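PDB 3O6U: uncharacterized protein CPE2226 from Clostridium perfringens, which is of unknown function but may bind FMN, as an FMN-binding domain protein. Local coordinates for residues A[21-26]-A[103-108]; A[78-81]-A[85-88]; A[57-62]-A[66-71]; A[36-41]-A[45-50]. All coordinates share one frame; numbering follows the deposited sequence.

Contact 1 of 4, residues A[21-26]-A[103-108]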
loop_
_atom_site.group_PDB
_atom_site.type_symbol
_atom_site.label_atom_id
_atom_site.label_comp_id
_atom_site.label_asym_id
_atom_site.label_seq_id
_atom_site.Cartn_x
_atom_site.Cartn_y
_atom_site.Cartn_z
ATOM N N ALA A 21 0.779 -7.610 0.607
ATOM C CA ALA A 21 0.769 -6.223 0.154
ATOM C C ALA A 21 2.106 -5.513 0.437
ATOM O O ALA A 21 2.750 -5.686 1.483
ATOM C CB ALA A 21 -0.414 -5.457 0.723
ATOM N N LYS A 22 2.475 -4.690 -0.533
ATOM C CA LYS A 22 3.728 -3.982 -0.552
ATOM C C LYS A 22 3.521 -2.486 -0.735
ATOM O O LYS A 22 2.722 -2.070 -1.572
ATOM C CB LYS A 22 4.525 -4.520 -1.750
ATOM C CG LYS A 22 6.007 -4.518 -1.580
ATOM C CD LYS A 22 6.693 -4.853 -2.879
ATOM C CE LYS A 22 8.153 -4.448 -2.819
ATOM N NZ LYS A 22 9.029 -5.401 -3.550
ATOM N N LEU A 23 4.212 -1.691 0.068
ATOM C CA LEU A 23 4.169 -0.253 -0.105
ATOM C C LEU A 23 5.588 0.293 -0.235
ATOM O O LEU A 23 6.438 0.049 0.631
ATOM C CB LEU A 23 3.484 0.443 1.075
ATOM C CG LEU A 23 3.552 1.979 1.099
ATOM C CD1 LEU A 23 2.961 2.567 -0.185
ATOM C CD2 LEU A 23 2.805 2.496 2.332
ATOM N N SER A 24 5.853 0.990 -1.340
ATOM C CA SER A 24 7.139 1.644 -1.501
ATOM C C SER A 24 6.933 3.143 -1.583
ATOM O O SER A 24 5.928 3.616 -2.120
ATOM C CB SER A 24 7.873 1.215 -2.775
ATOM O OG SER A 24 8.598 0.033 -2.538
ATOM N N ILE A 25 7.878 3.882 -1.014
ATOM C CA ILE A 25 7.833 5.316 -1.139
ATOM C C ILE A 25 9.218 5.873 -1.446
ATOM O O ILE A 25 10.249 5.207 -1.272
ATOM C CB ILE A 25 7.262 6.051 0.136
ATOM C CG1 ILE A 25 8.098 5.741 1.383
ATOM C CG2 ILE A 25 5.796 5.681 0.330
ATOM C CD1 ILE A 25 7.829 6.719 2.523
ATOM N N LYS A 26 9.219 7.075 -1.995
ATOM C CA LYS A 26 10.472 7.763 -2.227
ATOM C C LYS A 26 10.277 9.113 -1.508
ATOM O O LYS A 26 9.227 9.757 -1.600
ATOM C CB LYS A 26 10.783 7.930 -3.727
ATOM C CG LYS A 26 12.117 8.623 -4.028
ATOM C CD LYS A 26 12.377 8.769 -5.544
ATOM C CE LYS A 26 12.647 7.432 -6.225
ATOM N NZ LYS A 26 13.921 6.798 -5.775
ATOM N N GLU A 103 1.903 3.799 8.043
ATOM C CA GLU A 103 2.408 4.173 9.365
ATOM C C GLU A 103 3.810 3.591 9.549
ATOM O O GLU A 103 4.731 4.308 9.940
ATOM C CB GLU A 103 1.474 3.667 10.487
ATOM C CG GLU A 103 0.042 4.196 10.353
ATOM C CD GLU A 103 -0.963 3.558 11.314
ATOM O OE1 GLU A 103 -0.547 3.000 12.358
ATOM O OE2 GLU A 103 -2.183 3.637 11.024
ATOM N N LYS A 104 3.995 2.314 9.226
ATOM C CA LYS A 104 5.300 1.715 9.411
ATOM C C LYS A 104 6.365 2.218 8.448
ATOM O O LYS A 104 7.504 2.423 8.865
ATOM C CB LYS A 104 5.214 0.190 9.349
ATOM C CG LYS A 104 6.539 -0.468 9.718
ATOM C CD LYS A 104 6.915 -0.146 11.164
ATOM C CE LYS A 104 8.166 -0.905 11.608
ATOM N NZ LYS A 104 8.499 -0.677 13.055
ATOM N N VAL A 105 6.021 2.442 7.174
ATOM C CA VAL A 105 7.036 2.934 6.225
ATOM C C VAL A 105 7.468 4.366 6.569
ATOM O O VAL A 105 8.641 4.718 6.413
ATOM C CB VAL A 105 6.573 2.803 4.708
ATOM C CG1 VAL A 105 5.766 4.015 4.216
ATOM C CG2 VAL A 105 7.807 2.582 3.837
ATOM N N LEU A 106 6.524 5.174 7.056
ATOM C CA LEU A 106 6.807 6.550 7.465
ATOM C C LEU A 106 7.685 6.601 8.723
ATOM O O LEU A 106 8.468 7.536 8.882
ATOM C CB LEU A 106 5.492 7.317 7.687
ATOM C CG LEU A 106 4.725 7.667 6.392
ATOM C CD1 LEU A 106 3.345 8.238 6.691
ATOM C CD2 LEU A 106 5.525 8.650 5.585
ATOM N N LYS A 107 7.558 5.618 9.618
ATOM C CA LYS A 107 8.415 5.605 10.793
ATOM C C LYS A 107 9.841 5.352 10.320
ATOM O O LYS A 107 10.789 5.963 10.826
ATOM C CB LYS A 107 8.037 4.495 11.781
ATOM C CG LYS A 107 6.877 4.833 12.708
ATOM C CD LYS A 107 6.962 4.018 14.000
ATOM C CE LYS A 107 7.153 2.521 13.714
ATOM N NZ LYS A 107 8.008 1.824 14.736
ATOM N N ASN A 108 9.990 4.448 9.354
ATOM C CA ASN A 108 11.310 4.099 8.838
ATOM C C ASN A 108 11.952 5.274 8.127
ATOM O O ASN A 108 13.167 5.444 8.163
ATOM C CB ASN A 108 11.217 2.885 7.904
ATOM C CG ASN A 108 10.837 1.609 8.641
ATOM O OD1 ASN A 108 10.806 1.564 9.871
ATOM N ND2 ASN A 108 10.559 0.562 7.887
#

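Contact 2 of 4, residues A[78-81]-A[85-88]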
loop_
_atom_site.group_PDB
_atom_site.type_symbol
_atom_site.label_atom_id
_atom_site.label_comp_id
_atom_site.label_asym_id
_atom_site.label_seq_id
_atom_site.Cartn_x
_atom_site.Cartn_y
_atom_site.Cartn_z
ATOM N N ILE A 78 0.485 10.787 -1.014
ATOM C CA ILE A 78 1.329 11.885 -1.456
ATOM C C ILE A 78 0.691 13.243 -1.154
ATOM O O ILE A 78 1.386 14.177 -0.769
ATOM C CB ILE A 78 1.653 11.728 -2.953
ATOM C CG1 ILE A 78 2.459 10.430 -3.123
ATOM C CG2 ILE A 78 2.420 12.955 -3.481
ATOM C CD1 ILE A 78 2.716 10.024 -4.547
ATOM N N GLU A 79 -0.632 13.330 -1.283
ATOM C CA GLU A 79 -1.374 14.556 -0.996
ATOM C C GLU A 79 -1.396 14.860 0.510
ATOM O O GLU A 79 -1.299 16.009 0.917
ATOM C CB GLU A 79 -2.821 14.434 -1.503
ATOM C CG GLU A 79 -3.705 15.662 -1.228
ATOM C CD GLU A 79 -3.335 16.874 -2.078
ATOM O OE1 GLU A 79 -3.788 16.964 -3.243
ATOM O OE2 GLU A 79 -2.581 17.738 -1.578
ATOM N N LYS A 80 -1.513 13.834 1.342
ATOM C CA LYS A 80 -1.579 14.042 2.788
ATOM C C LYS A 80 -0.237 14.078 3.484
ATOM O O LYS A 80 -0.109 14.631 4.575
ATOM C CB LYS A 80 -2.408 12.933 3.446
ATOM C CG LYS A 80 -3.898 13.013 3.188
ATOM C CD LYS A 80 -4.646 13.419 4.444
ATOM C CE LYS A 80 -6.093 13.757 4.129
ATOM N NZ LYS A 80 -6.873 14.073 5.353
ATOM N N GLN A 81 0.764 13.484 2.848
ATOM C CA GLN A 81 2.093 13.375 3.438
ATOM C C GLN A 81 2.047 12.688 4.814
ATOM O O GLN A 81 2.968 12.833 5.615
ATOM C CB GLN A 81 2.793 14.739 3.534
ATOM C CG GLN A 81 3.123 15.365 2.167
ATOM C CD GLN A 81 4.147 14.579 1.362
ATOM O OE1 GLN A 81 5.233 14.263 1.849
ATOM N NE2 GLN A 81 3.807 14.274 0.115
ATOM N N ILE A 85 -5.063 8.798 6.094
ATOM C CA ILE A 85 -5.898 9.085 4.935
ATOM C C ILE A 85 -7.317 8.580 5.191
ATOM O O ILE A 85 -7.546 7.809 6.119
ATOM C CB ILE A 85 -5.360 8.423 3.631
ATOM C CG1 ILE A 85 -5.120 6.929 3.842
ATOM C CG2 ILE A 85 -4.085 9.103 3.190
ATOM C CD1 ILE A 85 -5.480 6.079 2.627
ATOM N N ASP A 86 -8.262 9.030 4.370
ATOM C CA ASP A 86 -9.667 8.633 4.485
ATOM C C ASP A 86 -9.838 7.279 3.803
ATOM O O ASP A 86 -9.290 7.064 2.716
ATOM C CB ASP A 86 -10.575 9.657 3.790
ATOM C CG ASP A 86 -10.159 11.097 4.062
ATOM O OD1 ASP A 86 -9.948 11.457 5.246
ATOM O OD2 ASP A 86 -10.048 11.875 3.085
ATOM N N VAL A 87 -10.594 6.367 4.403
ATOM C CA VAL A 87 -10.733 5.082 3.753
ATOM C C VAL A 87 -11.535 5.262 2.474
ATOM O O VAL A 87 -12.229 6.257 2.314
ATOM C CB VAL A 87 -11.324 3.980 4.719
ATOM C CG1 VAL A 87 -10.654 4.095 6.084
ATOM C CG2 VAL A 87 -12.816 4.054 4.829
ATOM N N ILE A 88 -11.356 4.364 1.514
ATOM C CA ILE A 88 -12.106 4.481 0.272
ATOM C C ILE A 88 -13.333 3.560 0.313
ATOM O O ILE A 88 -13.237 2.340 0.465
ATOM C CB ILE A 88 -11.222 4.161 -0.970
ATOM C CG1 ILE A 88 -10.193 5.276 -1.177
ATOM C CG2 ILE A 88 -12.085 4.028 -2.219
ATOM C CD1 ILE A 88 -8.957 4.820 -1.948
#

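Contact 3 of 4, residues A[57-62]-A[66-71]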
loop_
_atom_site.group_PDB
_atom_site.type_symbol
_atom_site.label_atom_id
_atom_site.label_comp_id
_atom_site.label_asym_id
_atom_site.label_seq_id
_atom_site.Cartn_x
_atom_site.Cartn_y
_atom_site.Cartn_z
ATOM N N LYS A 57 -15.525 -8.545 -10.849
ATOM C CA LYS A 57 -16.393 -9.031 -9.789
ATOM C C LYS A 57 -16.403 -7.992 -8.639
ATOM O O LYS A 57 -17.422 -7.836 -7.952
ATOM C CB LYS A 57 -15.883 -10.396 -9.267
ATOM C CG LYS A 57 -16.147 -10.680 -7.779
ATOM C CD LYS A 57 -14.888 -10.472 -6.928
ATOM C CE LYS A 57 -14.967 -9.210 -6.089
ATOM N NZ LYS A 57 -14.091 -9.219 -4.879
HETATM N N MSE A 58 -15.286 -7.258 -8.477
HETATM C CA MSE A 58 -15.096 -6.273 -7.388
HETATM C C MSE A 58 -15.712 -4.903 -7.662
HETATM O O MSE A 58 -16.266 -4.276 -6.755
HETATM C CB MSE A 58 -13.602 -6.195 -7.039
HETATM C CG MSE A 58 -13.192 -4.976 -6.224
HETATM SE SE MSE A 58 -13.150 -5.179 -4.271
HETATM C CE MSE A 58 -14.791 -6.212 -4.123
ATOM N N THR A 59 -15.564 -4.424 -8.896
ATOM C CA THR A 59 -16.265 -3.210 -9.327
ATOM C C THR A 59 -17.752 -3.602 -9.086
ATOM O O THR A 59 -18.494 -2.887 -8.412
ATOM C CB THR A 59 -16.076 -2.967 -10.835
ATOM O OG1 THR A 59 -14.712 -3.236 -11.190
ATOM C CG2 THR A 59 -16.413 -1.514 -11.180
ATOM N N GLY A 60 -18.154 -4.748 -9.652
ATOM C CA GLY A 60 -19.494 -5.273 -9.462
ATOM C C GLY A 60 -20.038 -5.319 -8.033
ATOM O O GLY A 60 -21.091 -4.729 -7.779
ATOM N N VAL A 61 -19.352 -5.970 -7.092
ATOM C CA VAL A 61 -19.915 -6.067 -5.751
ATOM C C VAL A 61 -20.044 -4.755 -4.995
ATOM O O VAL A 61 -21.152 -4.273 -4.765
ATOM C CB VAL A 61 -19.143 -7.118 -4.856
ATOM C CG1 VAL A 61 -18.988 -8.434 -5.616
ATOM C CG2 VAL A 61 -17.794 -6.578 -4.418
ATOM N N SER A 62 -18.899 -4.165 -4.669
ATOM C CA SER A 62 -18.798 -2.944 -3.877
ATOM C C SER A 62 -18.767 -1.688 -4.710
ATOM O O SER A 62 -18.996 -0.600 -4.197
ATOM C CB SER A 62 -17.498 -2.986 -3.071
ATOM O OG SER A 62 -16.395 -2.633 -3.903
ATOM N N PRO A 66 -8.945 -3.002 -7.088
ATOM C CA PRO A 66 -7.527 -2.600 -6.990
ATOM C C PRO A 66 -7.020 -1.649 -8.056
ATOM O O PRO A 66 -6.289 -0.700 -7.763
ATOM C CB PRO A 66 -6.778 -3.945 -7.039
ATOM C CG PRO A 66 -7.836 -4.993 -6.797
ATOM C CD PRO A 66 -9.094 -4.435 -7.358
ATOM N N ALA A 67 -7.418 -1.944 -9.276
ATOM C CA ALA A 67 -7.078 -1.153 -10.446
ATOM C C ALA A 67 -7.426 0.305 -10.181
ATOM O O ALA A 67 -6.708 1.201 -10.610
ATOM C CB ALA A 67 -7.815 -1.689 -11.654
ATOM N N GLU A 68 -8.529 0.522 -9.470
ATOM C CA GLU A 68 -8.924 1.859 -9.060
ATOM C C GLU A 68 -8.396 2.249 -7.656
ATOM O O GLU A 68 -7.766 3.302 -7.516
ATOM C CB GLU A 68 -10.452 1.992 -9.032
ATOM C CG GLU A 68 -11.126 1.230 -10.155
ATOM C CD GLU A 68 -12.572 1.630 -10.382
ATOM O OE1 GLU A 68 -13.442 1.247 -9.567
ATOM O OE2 GLU A 68 -12.836 2.338 -11.383
ATOM N N TYR A 69 -8.620 1.422 -6.627
ATOM C CA TYR A 69 -8.220 1.868 -5.297
ATOM C C TYR A 69 -6.745 1.988 -5.012
ATOM O O TYR A 69 -6.358 2.896 -4.268
ATOM C CB TYR A 69 -8.943 1.088 -4.145
ATOM C CG TYR A 69 -8.646 -0.388 -3.963
ATOM C CD1 TYR A 69 -7.383 -0.842 -3.582
ATOM C CD2 TYR A 69 -9.655 -1.335 -4.122
ATOM C CE1 TYR A 69 -7.147 -2.206 -3.382
ATOM C CE2 TYR A 69 -9.423 -2.670 -3.929
ATOM C CZ TYR A 69 -8.179 -3.102 -3.563
ATOM O OH TYR A 69 -7.982 -4.453 -3.428
ATOM N N GLU A 70 -5.908 1.158 -5.641
ATOM C CA GLU A 70 -4.482 1.224 -5.329
ATOM C C GLU A 70 -3.853 2.502 -5.793
ATOM O O GLU A 70 -3.076 3.105 -5.065
ATOM C CB GLU A 70 -3.719 -0.006 -5.861
ATOM C CG GLU A 70 -4.150 -1.308 -5.191
ATOM C CD GLU A 70 -3.376 -2.499 -5.694
ATOM O OE1 GLU A 70 -2.764 -2.378 -6.783
ATOM O OE2 GLU A 70 -3.385 -3.548 -5.016
ATOM N N PRO A 71 -4.179 2.947 -7.018
ATOM C CA PRO A 71 -3.554 4.205 -7.428
ATOM C C PRO A 71 -4.147 5.361 -6.615
ATOM O O PRO A 71 -3.470 6.359 -6.383
ATOM C CB PRO A 71 -3.869 4.298 -8.917
ATOM C CG PRO A 71 -4.235 2.883 -9.324
ATOM C CD PRO A 71 -4.913 2.314 -8.122
#

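Contact 4 of 4, residues A[36-41]-A[45-50]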
loop_
_atom_site.group_PDB
_atom_site.type_symbol
_atom_site.label_atom_id
_atom_site.label_comp_id
_atom_site.label_asym_id
_atom_site.label_seq_id
_atom_site.Cartn_x
_atom_site.Cartn_y
_atom_site.Cartn_z
ATOM N N LYS A 36 4.199 3.650 -4.221
ATOM C CA LYS A 36 3.772 2.464 -4.984
ATOM C C LYS A 36 3.177 1.383 -4.088
ATOM O O LYS A 36 3.858 0.801 -3.245
ATOM C CB LYS A 36 4.939 1.882 -5.812
ATOM C CG LYS A 36 4.524 0.738 -6.769
ATOM C CD LYS A 36 5.342 0.737 -8.077
ATOM C CE LYS A 36 5.948 -0.638 -8.433
ATOM N NZ LYS A 36 4.957 -1.733 -8.702
ATOM N N TYR A 37 1.890 1.118 -4.264
ATOM C CA TYR A 37 1.235 0.115 -3.436
ATOM C C TYR A 37 0.592 -1.000 -4.252
ATOM O O TYR A 37 -0.213 -0.743 -5.137
ATOM C CB TYR A 37 0.177 0.783 -2.535
ATOM C CG TYR A 37 -0.705 -0.181 -1.772
ATOM C CD1 TYR A 37 -0.261 -0.782 -0.597
ATOM C CD2 TYR A 37 -1.985 -0.491 -2.226
ATOM C CE1 TYR A 37 -1.072 -1.673 0.110
ATOM C CE2 TYR A 37 -2.801 -1.381 -1.530
ATOM C CZ TYR A 37 -2.341 -1.965 -0.361
ATOM O OH TYR A 37 -3.141 -2.838 0.338
ATOM N N ASN A 38 0.946 -2.236 -3.929
ATOM C CA ASN A 38 0.396 -3.386 -4.612
ATOM C C ASN A 38 0.024 -4.567 -3.742
ATOM O O ASN A 38 0.810 -4.991 -2.889
ATOM C CB ASN A 38 1.394 -3.941 -5.639
ATOM C CG ASN A 38 1.586 -3.044 -6.824
ATOM O OD1 ASN A 38 0.721 -2.951 -7.694
ATOM N ND2 ASN A 38 2.719 -2.366 -6.867
ATOM N N GLU A 39 -1.199 -5.059 -3.945
ATOM C CA GLU A 39 -1.607 -6.329 -3.353
ATOM C C GLU A 39 -1.170 -7.323 -4.464
ATOM O O GLU A 39 -1.214 -7.017 -5.654
ATOM C CB GLU A 39 -3.094 -6.357 -3.072
ATOM C CG GLU A 39 -3.432 -5.339 -1.966
ATOM C CD GLU A 39 -4.910 -5.001 -1.873
ATOM O OE1 GLU A 39 -5.707 -5.562 -2.657
ATOM O OE2 GLU A 39 -5.280 -4.169 -1.011
ATOM N N PHE A 40 -0.723 -8.501 -4.071
ATOM C CA PHE A 40 -0.157 -9.417 -5.056
ATOM C C PHE A 40 -0.020 -10.819 -4.503
ATOM O O PHE A 40 0.019 -11.031 -3.297
ATOM C CB PHE A 40 1.220 -8.876 -5.504
ATOM C CG PHE A 40 2.285 -8.929 -4.431
ATOM C CD1 PHE A 40 3.169 -10.009 -4.358
ATOM C CD2 PHE A 40 2.405 -7.905 -3.493
ATOM C CE1 PHE A 40 4.162 -10.070 -3.365
ATOM C CE2 PHE A 40 3.389 -7.961 -2.502
ATOM C CZ PHE A 40 4.266 -9.048 -2.439
ATOM N N ASN A 41 0.075 -11.778 -5.403
ATOM C CA ASN A 41 0.142 -13.158 -4.980
ATOM C C ASN A 41 1.526 -13.487 -4.443
ATOM O O ASN A 41 2.528 -13.354 -5.151
ATOM C CB ASN A 41 -0.268 -14.052 -6.160
ATOM C CG ASN A 41 -0.234 -15.520 -5.828
ATOM O OD1 ASN A 41 0.820 -16.154 -5.873
ATOM N ND2 ASN A 41 -1.390 -16.074 -5.482
ATOM N N ASN A 45 3.524 -13.794 -7.614
ATOM C CA ASN A 45 3.826 -12.386 -7.748
ATOM C C ASN A 45 2.918 -11.635 -8.731
ATOM O O ASN A 45 3.182 -10.483 -9.100
ATOM C CB ASN A 45 5.304 -12.195 -8.082
ATOM C CG ASN A 45 5.827 -10.873 -7.580
ATOM O OD1 ASN A 45 5.886 -10.637 -6.367
ATOM N ND2 ASN A 45 6.195 -9.986 -8.505
ATOM N N ALA A 46 1.857 -12.300 -9.159
ATOM C CA ALA A 46 0.864 -11.640 -9.991
ATOM C C ALA A 46 0.210 -10.517 -9.170
ATOM O O ALA A 46 -0.238 -10.709 -8.033
ATOM C CB ALA A 46 -0.222 -12.623 -10.424
HETATM N N MSE A 47 0.216 -9.337 -9.768
HETATM C CA MSE A 47 -0.399 -8.133 -9.227
HETATM C C MSE A 47 -1.932 -8.191 -9.335
HETATM O O MSE A 47 -2.492 -8.497 -10.386
HETATM C CB MSE A 47 0.126 -6.943 -10.009
HETATM C CG MSE A 47 1.651 -6.858 -9.962
HETATM SE SE MSE A 47 2.292 -6.437 -8.144
HETATM C CE MSE A 47 3.947 -7.481 -8.043
ATOM N N LYS A 48 -2.602 -7.901 -8.236
ATOM C CA LYS A 48 -4.060 -7.888 -8.172
ATOM C C LYS A 48 -4.690 -6.825 -9.089
ATOM O O LYS A 48 -5.780 -7.021 -9.619
ATOM C CB LYS A 48 -4.482 -7.610 -6.729
ATOM C CG LYS A 48 -5.846 -8.107 -6.347
ATOM C CD LYS A 48 -6.224 -7.620 -4.962
ATOM C CE LYS A 48 -6.472 -8.762 -3.992
ATOM N NZ LYS A 48 -6.516 -8.261 -2.570
ATOM N N ARG A 49 -4.004 -5.706 -9.302
ATOM C CA ARG A 49 -4.609 -4.660 -10.115
ATOM C C ARG A 49 -4.547 -4.950 -11.601
ATOM O O ARG A 49 -5.143 -4.234 -12.408
ATOM C CB ARG A 49 -4.018 -3.289 -9.743
ATOM C CG ARG A 49 -2.834 -2.777 -10.535
ATOM C CD ARG A 49 -1.982 -2.005 -9.543
ATOM N NE ARG A 49 -1.525 -0.715 -10.018
ATOM C CZ ARG A 49 -1.037 0.239 -9.229
ATOM N NH1 ARG A 49 -0.940 0.055 -7.914
ATOM N NH2 ARG A 49 -0.660 1.389 -9.766
ATOM N N GLU A 50 -3.839 -6.029 -11.939
ATOM C CA GLU A 50 -3.734 -6.490 -13.314
ATOM C C GLU A 50 -4.713 -7.642 -13.554
ATOM O O GLU A 50 -4.860 -8.098 -14.682
ATOM C CB GLU A 50 -2.318 -6.969 -13.620
ATOM C CG GLU A 50 -1.286 -5.845 -13.697
ATOM C CD GLU A 50 0.113 -6.373 -13.994
ATOM O OE1 GLU A 50 0.239 -7.547 -14.403
ATOM O OE2 GLU A 50 1.094 -5.621 -13.828
HETATM O O HOH W 1 -1.905 -4.825 -7.091
#

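Contact 1 of 4, residues A[21-26]-A[103-108]
No flat group takes part where L23 and I25 meet V105 and L106; methyl groups and aliphatic carbons do the touching. The nearby ring is that of Y7 of strand 5-11, which lies against V105. V105 points toward the strand, and its CG1 serves both strand residues. V105 CG1 lies 3.8 Å from L23 CD2 and 3.8 Å from I25 CD1. The two approaches differ. L23 crosses V105 at about a right angle, while I25 and V105 reach toward each other tip to tip. V105 CG2 adds a further touch, 4.0 Å from I25 CG1. This is helix 92-111 packed on one face of the mixed sheet, an alpha+beta arrangement. The short axes approach to 9.3 Å and cross at -35°. L23 and I25 face the helix; S24, between them, points away and bonds to T8 through its hydroxyl. I25 holds CG1 between its backbone N and carbonyl carbon (chi1 59°), and CD1 extends on toward the helix. There I25 CD1 also meets L106 CD2, more loosely, at 4.3 Å. F98 and A102 pack against L23 from the same helix.

Contact 2 of 4, residues A[78-81]-A[85-88]
K80 lies across I85 and ends near D86, and the two ends of its chain make very different contacts. The closer part is aliphatic. K80 CG sits 3.9 Å from I85 CG2, and K80 CB is 4.2 Å from the same methyl. The two side chains cross obliquely. I85 itself is buried. Its CG2 is the branch that meets K80, and CG1 and CD1 are turned to the other side, into the fold. I85 also packs on L73 and A76 of helix 66-80 and on F98 of helix 92-111, so the stem of K80 lies against the edge of a wider apolar cluster.

The outer part is loose. The K80 chain bends at chi2 (-109°) and then runs straight out to its amine. K80 NZ comes to 4.0 Å from D86 OD1, which is beyond a salt bridge. Both residues are exposed, so the attraction between the opposite charges is probably weakened by water.

Next to K80 the helix ends. Q81 is the first residue to leave helical geometry, with a positive phi of 56°. Its side chain folds back so that Q81 NE2 donates to I78 O at 2.6 Å, in the plane of that carbonyl and on a lone pair. Q81 OE1 bonds to the backbone N of I32 in the sheet. Further on, the I85 carbonyl accepts a bond from K99. The arrangement is that of a loop connecting two helices, which runs back along helix 66-80 (I85 and I88 both touch L73) before helix 92-111 begins.

Contact 3 of 4, residues A[57-62]-A[66-71]
M58 and P66 lie on two helices joined by a short loop, with their CA atoms 8.4 Å apart. T59 and E68 form the next closest pair, CA to CA 8.9 Å. Residues 57-62 are the last part of helix 52-62, and residues 66-71 begin helix 66-80. This is a tight connection of two consecutive helices, with three residues between the segments. In the last turn of the first helix the bond from S62 N to M58 O is weak. In the second, E70 N bonds to P66 O at 2.8 Å. The second helix kinks at P71, whose N carries no hydrogen to donate and makes no bond to the turn before.

The side chains touch lightly. M58, a selenomethionine, points toward the second helix. Its CG lies anti to the backbone N (chi1 164°), and M58 CG comes to 4.3 Å from P66 CD. M58 is poorly ordered, so this contact is approximate. On the more exposed side, T59 CG2 stands 4.4 Å from E68 OE1, a methyl beside a carboxylate oxygen. The T59 hydroxyl bonds back to the N55 carbonyl in its own helix. S62 OG bonds to I64 N and to the G90 carbonyl, which links this connection to the loop before helix 92-111.

P66 is buried and also packs on K48 and R49. Y69 holds its ring between its backbone N and carbonyl carbon (chi1 66°), which turns it back under the start of the helix. P66 CA sits 3.4 Å above the plane of the Y69 ring, over its centre.

Contact 4 of 4, residues A[36-41]-A[45-50]
K48 points toward E39 and can be followed along its length. K48 CB lies 3.5 Å from E39 O. With CG anti to the backbone N (chi1 -156°) and a bend at chi3, the chain is carried along E39 to its carboxylate. K48 CD reaches E39 OE1 at 3.1 Å and also passes E39 CB. CE continues beside the same oxygen. At the tip, K48 NZ forms a salt bridge with E39 OE1 at 2.8 Å, approaching from above the carboxylate plane, 50° out of it. The amine also makes a cation-pi contact with Y19.

The backbones pair at the end of strand 32-41, an outer strand of the sheet, where the chain turns back. F40 and M47 form a single beta bridge. K48 N donates to E39 O at 3.1 Å, nearly straight at 172°. N41 N donates to A46 O at 2.9 Å, and N45 N to N41 O at 2.7 Å. A water joins E39 O to R49 N. The selenium of M47 sits obliquely to the F40 ring, a Met-aromatic contact, with M47 SE 5.5 Å from the ring centroid.

R49 NH1 makes salt bridges with E70 and E74 of helix 66-80. The E39 carboxylate is buried, and both its oxygens have partners: OE1 also bonds to the Y69 hydroxyl, and OE2 to Y37 and S94. Together these bonds should hold the carboxylate in place, and K48 probably offsets its charge.

Overall arrangement
Strand 19-27 opens contact 1, which closes only at helix 92-111, so the other three contacts are nested inside its loop. Contact 4 comes first and folds the chain back at the end of strand 32-41. Contact 3 follows at the connection between helices 52-62 and 66-80. Contact 2 is the last of the three to close, just after helix 66-80. These three lie in series, and no contacts cross. Contacts 1 and 4 share the sheet through backbone bonds between neighbouring strands. Contact 4 meets contact 3 where E70 takes the backbone N of E39. Contacts 2 and 3 share helix 66-80, and I88 packs against Y69 there. Together they tie the sheet to its helices.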